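Local structure of DNA polymerase III subunit delta (Bacillus subtilis, 3ZH9) at residues K81-Y84 / F85-G88; K164-G167 / T168-E172; E172-V175 / L176-G180; Q187-Q190 / K191-T194. The protein probably acts as the wrench that opens the ring-shaped beta dimer when the loading complex of DNA polymerase III places it on primed DNA. All blocks are in the same frame, centred on the assembly; numbering follows the deposited sequence.

In the fold
The four contacts follow one another along the chain but fall in two places. Interaction 1 stands apart, in the loop leaving strand 76-81 of the parallel five-stranded sheet; its centre is about 33 to 37 Å from those of the others, across the centre of the chain. Interactions 2 and 3 cover successive parts of helix 168-177 and share Glu172, with centres about 11 Å apart. Interaction 4 belongs to the next helix, 182-195, and touches both: Ile189 packs against Ile166 and Leu174. These three describe one helical unit, consistent with the lid-like second domain of a AAA+ subunit, whereas interaction 1 belongs to the sheet domain of P-loop NTPase-like fold, so none of them joins these units.

Interaction 1 (K81-Y84 / F85-G88); sequences KNPY and FLTG
Tyr84 and Phe85 share one first torsion, CG lying between the backbone N and the carbonyl carbon (chi1 46° and 44°), and this sets their rings edge to face. The centroids are 5.7 Å apart with the planes at 70°, and Phe85 supplies the edge, its CD2 standing over the Tyr84 ring toward the rim. One face of the Phe85 ring is met, off-centre, by Pro83, whose CB makes a CH-pi contact and lies 3.7 Å from Phe85 CZ. Pro83 CG packs 3.6 Å from Leu86 CD1. Pro83, centre of an inverse gamma turn, starts the bend; Leu86 N bonds to Pro83 O at 2.9 Å. Tyr84 O has two donors, Thr87 N from above the carbonyl plane at 2.9 Å and Thr87 OG1 within that plane at 2.6 Å. With an alanine at Thr87, Tyr84 O would probably keep just the backbone donor, and Glu89 N would lose the hydroxyl it bonds. Leu86 continues onto helix 129-137, Pro83 onto strand 113-119, and Tyr84 OH bonds to Ile95 O. A CH-pi contact to one proline, an edge-to-face ring pair and a carbonyl with two donors probably help hold this 3-10 turn after strand 76-81.

Interaction 2 (K164-G167 / T168-E172); sequences KTIG and TEAAE
Ile166 lays its longer branch against the first turn of the helix that follows: CG1 is 3.5 Å from Ala170 CB, and CD1 reaches on to 3.8 Å from Ala171 N and 4.3 Å from Ala171 CB. This reach follows from the torsions, since CG1 is anti to the backbone N (chi1 -172°) and the chain is extended again at chi2. Both alanines direct CB toward the segment 164-167, and their methyl-sized side chains permit the close approach. Between strand and helix stands Gly167 as the N-cap residue of a compact strand-to-helix junction. It has no side chain to cap the first-turn N-H groups; its carbonyl, Gly167 O, accepts the first i to i+4 bond, from Ala171 N over 3.0 Å at an N-H...O angle of 156°, with the donor tilted 16° from the carbonyl plane. Ala171 CB lies 3.3 Å from the same oxygen. The next bond of the helix runs from Glu172 N to Thr168 O, 2.8 Å long. Strand 165-166 pairs in parallel with strand 201-202, and Ile166 also touches Ile202, Ala159 of helix 148-160 and Ile189 of helix 182-195. Ala171 turns to helix 148-160 as well, touching Thr155 and Val156.

Interaction 3 (E172-V175 / L176-G180); sequences EHLV and LLVNG
Three successive i to i+4 bonds carry the helix from 172-175 into 176-180: Leu176 N to Glu172 O, Leu177 N to His173 O and, longer at 3.2 Å, Val178 N to Leu174 O. The pattern then changes. Val178 is the first residue whose backbone angles are no longer helical, Asn179 takes a positive phi of 57°, and Gly180 N returns to Val175 O at 2.9 Å while Asn179 N bonds to Leu176 O at 3.2 Å. Among the side chains, His173 has CG anti to the backbone N (chi1 -165°), and Leu177 CG lies over one face of its ring, displaced toward the rim, in a CH-pi contact: this carbon stands 4.2 Å from the centroid of the His173 ring, 23° off the normal. Leu176 CD2 approaches the same ring obliquely. A bound sulfate, probably from the crystallisation liquor, lies about 3 Å from the nearest side-chain atom of His173. On another side of the helix Leu174 CD1 meets Val178 CG1 at 4.3 Å, and both residues pack onto helix 182-195. Val175 CG1 comes 4.1 Å from Gly180 CA, and the valine side chain also touches Thr151 and Thr155 of helix 148-160. Asn179 ND2 bonds to Glu216 OE1. The paired bonds of Gly180 and Asn179, with Asn179 as C-prime residue at positive phi, form the Schellman motif that ends helix 168-177.

Interaction 4 (Q187-Q190 / K191-T194); sequences QEIQ and KLCT
Lys191 begins with CB 3.6 Å from Glu188 O, one turn back along the helix. Next, Lys191 CG lies 3.6 Å from Gln187 O, and CD passes the glutamate tip at 3.6 Å from Glu188 OE1. A bend at chi3 (61°) carries CE to 3.4 Å from Glu188 OE1 and delivers NZ to the same oxygen at 2.8 Å, a salt bridge received on the syn lone pair. Lys191 NZ also donates to a water at 2.6 Å, which Gln187 NE2 reaches by a weak bond. The bend of Glu188 at chi2 (-58°) turns its carboxylate along the lysine, and the two chains run side by side in one direction. An alanine in place of Glu188 would probably leave the Lys191 ammonium without its carboxylate mate, the water being the partner that remains of those described. Farther on, Gln190 O takes two donors from opposite faces of its plane, Thr194 N and the hydroxyl Thr194 OG1, each at 3.2 Å. The buried side of the turn is apolar, with Ile189 CG2 against Cys193 SG. From helix 182-195, Ile189 and Glu188 rest on Leu174 of helix 168-177, while Leu192 and Cys193 touch Ile202 of strand 201-202 and Leu192 extends onto helix 204-210.

Interaction 1 (K81-Y84 / F85-G88)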
loop_
_atom_site.group_PDB
_atom_site.type_symbol
_atom_site.label_atom_id
_atom_site.label_comp_id
_atom_site.label_asym_id
_atom_site.label_seq_id
_atom_site.Cartn_x
_atom_site.Cartn_y
_atom_site.Cartn_z
ATOM N N LYS A 81 -15.255 -3.082 9.996
ATOM C CA LYS A 81 -13.834 -3.397 9.843
ATOM C C LYS A 81 -13.356 -4.536 10.744
ATOM O O LYS A 81 -13.877 -4.733 11.848
ATOM C CB LYS A 81 -12.979 -2.161 10.122
ATOM C CG LYS A 81 -13.285 -0.953 9.249
ATOM C CD LYS A 81 -12.430 0.230 9.689
ATOM C CE LYS A 81 -12.768 1.492 8.921
ATOM N NZ LYS A 81 -12.208 2.696 9.604
ATOM N N ASN A 82 -12.354 -5.270 10.256
ATOM C CA ASN A 82 -11.579 -6.236 11.050
ATOM C C ASN A 82 -12.320 -7.458 11.593
ATOM O O ASN A 82 -12.310 -7.701 12.803
ATOM C CB ASN A 82 -10.860 -5.540 12.209
ATOM C CG ASN A 82 -9.983 -4.396 11.749
ATOM O OD1 ASN A 82 -9.891 -3.369 12.422
ATOM N ND2 ASN A 82 -9.342 -4.560 10.602
ATOM N N PRO A 83 -12.957 -8.232 10.705
ATOM C CA PRO A 83 -13.530 -9.520 11.110
ATOM C C PRO A 83 -12.437 -10.580 11.244
ATOM O O PRO A 83 -12.350 -11.481 10.410
ATOM C CB PRO A 83 -14.488 -9.853 9.955
ATOM C CG PRO A 83 -13.918 -9.144 8.785
ATOM C CD PRO A 83 -13.296 -7.883 9.315
ATOM N N TYR A 84 -11.621 -10.462 12.292
ATOM C CA TYR A 84 -10.480 -11.348 12.519
ATOM C C TYR A 84 -10.896 -12.809 12.633
ATOM O O TYR A 84 -10.107 -13.709 12.364
ATOM C CB TYR A 84 -9.693 -10.927 13.770
ATOM C CG TYR A 84 -10.562 -10.614 14.967
ATOM C CD1 TYR A 84 -11.002 -11.624 15.823
ATOM C CD2 TYR A 84 -10.960 -9.306 15.235
ATOM C CE1 TYR A 84 -11.817 -11.331 16.921
ATOM C CE2 TYR A 84 -11.772 -9.005 16.323
ATOM C CZ TYR A 84 -12.192 -10.017 17.161
ATOM O OH TYR A 84 -12.992 -9.705 18.236
ATOM N N PHE A 85 -12.138 -13.037 13.037
ATOM C CA PHE A 85 -12.661 -14.389 13.157
ATOM C C PHE A 85 -12.845 -15.059 11.790
ATOM O O PHE A 85 -13.215 -16.226 11.722
ATOM C CB PHE A 85 -13.983 -14.369 13.926
ATOM C CG PHE A 85 -14.914 -13.272 13.489
ATOM C CD1 PHE A 85 -15.670 -13.405 12.336
ATOM C CD2 PHE A 85 -15.015 -12.097 14.222
ATOM C CE1 PHE A 85 -16.514 -12.391 11.925
ATOM C CE2 PHE A 85 -15.854 -11.085 13.814
ATOM C CZ PHE A 85 -16.611 -11.234 12.666
ATOM N N LEU A 86 -12.598 -14.317 10.712
ATOM C CA LEU A 86 -12.588 -14.890 9.364
ATOM C C LEU A 86 -11.241 -15.549 9.044
ATOM O O LEU A 86 -11.132 -16.325 8.092
ATOM C CB LEU A 86 -12.924 -13.832 8.309
ATOM C CG LEU A 86 -14.375 -13.346 8.312
ATOM C CD1 LEU A 86 -14.616 -12.299 7.224
ATOM C CD2 LEU A 86 -15.316 -14.530 8.156
ATOM N N THR A 87 -10.226 -15.224 9.845
ATOM C CA THR A 87 -8.899 -15.837 9.743
ATOM C C THR A 87 -8.761 -16.993 10.730
ATOM O O THR A 87 -9.730 -17.386 11.377
ATOM C CB THR A 87 -7.777 -14.827 10.062
ATOM O OG1 THR A 87 -7.779 -14.536 11.467
ATOM C CG2 THR A 87 -7.968 -13.546 9.284
ATOM N N GLY A 88 -7.549 -17.525 10.858
ATOM C CA GLY A 88 -7.288 -18.607 11.794
ATOM C C GLY A 88 -6.461 -18.199 13.001
ATOM O O GLY A 88 -5.845 -19.043 13.647
#

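Interaction 2 (K164-G167 / T168-E172)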
loop_
_atom_site.group_PDB
_atom_site.type_symbol
_atom_site.label_atom_id
_atom_site.label_comp_id
_atom_site.label_asym_id
_atom_site.label_seq_id
_atom_site.Cartn_x
_atom_site.Cartn_y
_atom_site.Cartn_z
ATOM N N LYS A 164 -8.093 6.454 -20.835
ATOM C CA LYS A 164 -6.803 6.646 -21.482
ATOM C C LYS A 164 -6.111 5.304 -21.627
ATOM O O LYS A 164 -6.626 4.284 -21.170
ATOM C CB LYS A 164 -5.924 7.593 -20.657
ATOM C CG LYS A 164 -6.547 8.957 -20.428
ATOM C CD LYS A 164 -6.851 9.629 -21.769
ATOM C CE LYS A 164 -7.507 10.982 -21.570
ATOM N NZ LYS A 164 -7.690 11.701 -22.870
ATOM N N THR A 165 -4.936 5.308 -22.249
ATOM C CA THR A 165 -4.125 4.103 -22.336
ATOM C C THR A 165 -2.673 4.414 -21.999
ATOM O O THR A 165 -2.239 5.567 -22.058
ATOM C CB THR A 165 -4.178 3.495 -23.733
ATOM O OG1 THR A 165 -3.689 4.454 -24.677
ATOM C CG2 THR A 165 -5.612 3.116 -24.094
ATOM N N ILE A 166 -1.932 3.383 -21.612
ATOM C CA ILE A 166 -0.507 3.525 -21.361
ATOM C C ILE A 166 0.178 2.236 -21.779
ATOM O O ILE A 166 -0.270 1.153 -21.417
ATOM C CB ILE A 166 -0.209 3.911 -19.875
ATOM C CG1 ILE A 166 1.274 4.236 -19.677
ATOM C CG2 ILE A 166 -0.711 2.841 -18.889
ATOM C CD1 ILE A 166 1.601 4.874 -18.306
ATOM N N GLY A 167 1.226 2.352 -22.585
ATOM C CA GLY A 167 1.953 1.189 -23.069
ATOM C C GLY A 167 2.742 0.573 -21.932
ATOM O O GLY A 167 2.926 1.213 -20.895
ATOM N N THR A 168 3.217 -0.657 -22.110
ATOM C CA THR A 168 3.891 -1.339 -21.009
ATOM C C THR A 168 5.228 -0.692 -20.650
ATOM O O THR A 168 5.590 -0.641 -19.486
ATOM C CB THR A 168 4.027 -2.881 -21.218
ATOM O OG1 THR A 168 5.309 -3.199 -21.768
ATOM C CG2 THR A 168 2.936 -3.401 -22.123
ATOM N N GLU A 169 5.947 -0.167 -21.633
ATOM C CA GLU A 169 7.214 0.505 -21.340
ATOM C C GLU A 169 7.012 1.757 -20.465
ATOM O O GLU A 169 7.717 1.956 -19.489
ATOM C CB GLU A 169 7.945 0.865 -22.633
ATOM C CG GLU A 169 9.346 1.422 -22.421
ATOM C CD GLU A 169 10.013 1.858 -23.730
ATOM O OE1 GLU A 169 9.319 1.895 -24.770
ATOM O OE2 GLU A 169 11.227 2.172 -23.716
ATOM N N ALA A 170 6.039 2.586 -20.830
ATOM C CA ALA A 170 5.703 3.797 -20.089
ATOM C C ALA A 170 5.243 3.462 -18.677
ATOM O O ALA A 170 5.588 4.155 -17.708
ATOM C CB ALA A 170 4.610 4.575 -20.830
ATOM N N ALA A 171 4.446 2.401 -18.579
ATOM C CA ALA A 171 3.917 1.913 -17.314
ATOM C C ALA A 171 5.008 1.360 -16.397
ATOM O O ALA A 171 5.016 1.614 -15.193
ATOM C CB ALA A 171 2.852 0.830 -17.573
ATOM N N GLU A 172 5.917 0.583 -16.971
ATOM C CA GLU A 172 7.021 0.032 -16.213
ATOM C C GLU A 172 7.898 1.148 -15.673
ATOM O O GLU A 172 8.404 1.073 -14.560
ATOM C CB GLU A 172 7.854 -0.907 -17.091
ATOM C CG GLU A 172 7.194 -2.269 -17.292
ATOM C CD GLU A 172 7.918 -3.139 -18.304
ATOM O OE1 GLU A 172 8.652 -2.580 -19.149
ATOM O OE2 GLU A 172 7.746 -4.381 -18.252
#

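Interaction 3 (E172-V175 / L176-G180)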
loop_
_atom_site.group_PDB
_atom_site.type_symbol
_atom_site.label_atom_id
_atom_site.label_comp_id
_atom_site.label_asym_id
_atom_site.label_seq_id
_atom_site.Cartn_x
_atom_site.Cartn_y
_atom_site.Cartn_z
ATOM N N GLU A 172 5.917 0.583 -16.971
ATOM C CA GLU A 172 7.021 0.032 -16.213
ATOM C C GLU A 172 7.898 1.148 -15.673
ATOM O O GLU A 172 8.404 1.073 -14.560
ATOM C CB GLU A 172 7.854 -0.907 -17.091
ATOM C CG GLU A 172 7.194 -2.269 -17.292
ATOM C CD GLU A 172 7.918 -3.139 -18.304
ATOM O OE1 GLU A 172 8.652 -2.580 -19.149
ATOM O OE2 GLU A 172 7.746 -4.381 -18.252
ATOM N N HIS A 173 8.093 2.177 -16.478
ATOM C CA HIS A 173 8.924 3.288 -16.038
ATOM C C HIS A 173 8.262 4.057 -14.896
ATOM O O HIS A 173 8.917 4.464 -13.937
ATOM C CB HIS A 173 9.236 4.231 -17.186
ATOM C CG HIS A 173 10.360 5.167 -16.877
ATOM N ND1 HIS A 173 10.199 6.533 -16.820
ATOM C CD2 HIS A 173 11.653 4.923 -16.560
ATOM C CE1 HIS A 173 11.356 7.098 -16.503
ATOM N NE2 HIS A 173 12.252 6.142 -16.344
ATOM N N LEU A 174 6.954 4.234 -14.995
ATOM C CA LEU A 174 6.195 4.906 -13.953
ATOM C C LEU A 174 6.336 4.150 -12.635
ATOM O O LEU A 174 6.627 4.730 -11.592
ATOM C CB LEU A 174 4.712 5.008 -14.355
ATOM C CG LEU A 174 3.830 5.543 -13.213
ATOM C CD1 LEU A 174 4.392 6.855 -12.700
ATOM C CD2 LEU A 174 2.416 5.738 -13.692
ATOM N N VAL A 175 6.126 2.844 -12.700
ATOM C CA VAL A 175 6.250 1.985 -11.530
ATOM C C VAL A 175 7.651 2.064 -10.903
ATOM O O VAL A 175 7.800 2.104 -9.687
ATOM C CB VAL A 175 5.882 0.528 -11.899
ATOM C CG1 VAL A 175 6.316 -0.476 -10.797
ATOM C CG2 VAL A 175 4.399 0.434 -12.185
ATOM N N LEU A 176 8.677 2.101 -11.738
ATOM C CA LEU A 176 10.045 2.296 -11.260
ATOM C C LEU A 176 10.211 3.625 -10.500
ATOM O O LEU A 176 10.834 3.676 -9.436
ATOM C CB LEU A 176 11.013 2.284 -12.453
ATOM C CG LEU A 176 12.464 2.699 -12.169
ATOM C CD1 LEU A 176 13.231 1.541 -11.564
ATOM C CD2 LEU A 176 13.161 3.171 -13.436
ATOM N N LEU A 177 9.667 4.697 -11.071
ATOM C CA LEU A 177 9.876 6.043 -10.556
ATOM C C LEU A 177 9.277 6.222 -9.169
ATOM O O LEU A 177 9.814 6.946 -8.339
ATOM C CB LEU A 177 9.274 7.087 -11.509
ATOM C CG LEU A 177 10.024 7.362 -12.817
ATOM C CD1 LEU A 177 9.170 8.235 -13.733
ATOM C CD2 LEU A 177 11.383 8.000 -12.563
ATOM N N VAL A 178 8.149 5.571 -8.917
ATOM C CA VAL A 178 7.480 5.780 -7.646
ATOM C C VAL A 178 7.721 4.601 -6.723
ATOM O O VAL A 178 7.054 4.460 -5.692
ATOM C CB VAL A 178 5.972 6.068 -7.820
ATOM C CG1 VAL A 178 5.791 7.325 -8.693
ATOM C CG2 VAL A 178 5.250 4.866 -8.412
ATOM N N ASN A 179 8.695 3.774 -7.097
ATOM C CA ASN A 179 9.092 2.631 -6.275
ATOM C C ASN A 179 7.936 1.686 -5.993
ATOM O O ASN A 179 7.854 1.122 -4.903
ATOM C CB ASN A 179 9.678 3.096 -4.937
ATOM C CG ASN A 179 10.798 2.180 -4.432
ATOM O OD1 ASN A 179 11.542 1.603 -5.221
ATOM N ND2 ASN A 179 10.911 2.043 -3.115
ATOM N N GLY A 180 7.025 1.536 -6.952
ATOM C CA GLY A 180 5.976 0.541 -6.825
ATOM C C GLY A 180 4.772 0.854 -5.937
ATOM O O GLY A 180 3.825 0.081 -5.913
#

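Interaction 4 (Q187-Q190 / K191-T194)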
loop_
_atom_site.group_PDB
_atom_site.type_symbol
_atom_site.label_atom_id
_atom_site.label_comp_id
_atom_site.label_asym_id
_atom_site.label_seq_id
_atom_site.Cartn_x
_atom_site.Cartn_y
_atom_site.Cartn_z
ATOM N N GLN A 187 -2.119 8.233 -8.030
ATOM C CA GLN A 187 -1.936 9.663 -8.106
ATOM C C GLN A 187 -1.295 10.129 -9.430
ATOM O O GLN A 187 -1.789 11.056 -10.075
ATOM C CB GLN A 187 -1.126 10.129 -6.902
ATOM C CG GLN A 187 -0.711 11.588 -6.964
ATOM C CD GLN A 187 0.056 12.028 -5.729
ATOM O OE1 GLN A 187 0.082 11.325 -4.714
ATOM N NE2 GLN A 187 0.684 13.195 -5.811
ATOM N N GLU A 188 -0.201 9.497 -9.837
ATOM C CA GLU A 188 0.515 9.935 -11.031
ATOM C C GLU A 188 -0.276 9.625 -12.304
ATOM O O GLU A 188 -0.251 10.402 -13.257
ATOM C CB GLU A 188 1.919 9.309 -11.104
ATOM C CG GLU A 188 2.830 9.661 -9.938
ATOM C CD GLU A 188 3.045 11.179 -9.752
ATOM O OE1 GLU A 188 2.873 11.953 -10.713
ATOM O OE2 GLU A 188 3.393 11.595 -8.629
ATOM N N ILE A 189 -0.960 8.483 -12.331
ATOM C CA ILE A 189 -1.837 8.174 -13.464
ATOM C C ILE A 189 -2.946 9.238 -13.621
ATOM O O ILE A 189 -3.210 9.704 -14.722
ATOM C CB ILE A 189 -2.434 6.748 -13.372
ATOM C CG1 ILE A 189 -1.372 5.691 -13.721
ATOM C CG2 ILE A 189 -3.659 6.620 -14.276
ATOM C CD1 ILE A 189 -0.873 5.728 -15.173
ATOM N N GLN A 190 -3.566 9.658 -12.524
ATOM C CA GLN A 190 -4.584 10.723 -12.604
ATOM C C GLN A 190 -4.003 12.036 -13.126
ATOM O O GLN A 190 -4.644 12.768 -13.899
ATOM C CB GLN A 190 -5.236 10.976 -11.239
ATOM C CG GLN A 190 -6.018 9.775 -10.658
ATOM C CD GLN A 190 -7.168 9.290 -11.544
ATOM O OE1 GLN A 190 -7.615 9.982 -12.466
ATOM N NE2 GLN A 190 -7.656 8.093 -11.256
ATOM N N LYS A 191 -2.799 12.355 -12.674
ATOM C CA LYS A 191 -2.125 13.560 -13.141
ATOM C C LYS A 191 -1.806 13.430 -14.614
ATOM O O LYS A 191 -1.960 14.389 -15.371
ATOM C CB LYS A 191 -0.838 13.802 -12.358
ATOM C CG LYS A 191 -1.056 14.448 -10.994
ATOM C CD LYS A 191 0.194 14.293 -10.111
ATOM C CE LYS A 191 1.386 14.983 -10.749
ATOM N NZ LYS A 191 2.665 14.656 -10.044
ATOM N N LEU A 192 -1.369 12.241 -15.022
ATOM C CA LEU A 192 -0.986 12.024 -16.419
ATOM C C LEU A 192 -2.201 12.082 -17.332
ATOM O O LEU A 192 -2.120 12.645 -18.412
ATOM C CB LEU A 192 -0.214 10.711 -16.606
ATOM C CG LEU A 192 1.244 10.706 -16.086
ATOM C CD1 LEU A 192 1.768 9.291 -15.749
ATOM C CD2 LEU A 192 2.170 11.403 -17.109
ATOM N N CYS A 193 -3.319 11.498 -16.903
ATOM C CA CYS A 193 -4.527 11.504 -17.721
ATOM C C CYS A 193 -4.996 12.923 -17.986
ATOM O O CYS A 193 -5.397 13.229 -19.091
ATOM C CB CYS A 193 -5.645 10.672 -17.078
ATOM S SG CYS A 193 -5.297 8.900 -17.067
ATOM N N THR A 194 -4.920 13.785 -16.970
ATOM C CA THR A 194 -5.251 15.204 -17.111
ATOM C C THR A 194 -4.253 15.895 -18.024
ATOM O O THR A 194 -4.631 16.600 -18.961
ATOM C CB THR A 194 -5.260 15.920 -15.746
ATOM O OG1 THR A 194 -6.260 15.332 -14.909
ATOM C CG2 THR A 194 -5.558 17.426 -15.909
HETATM O O HOH W 1 2.202 15.450 -7.565
#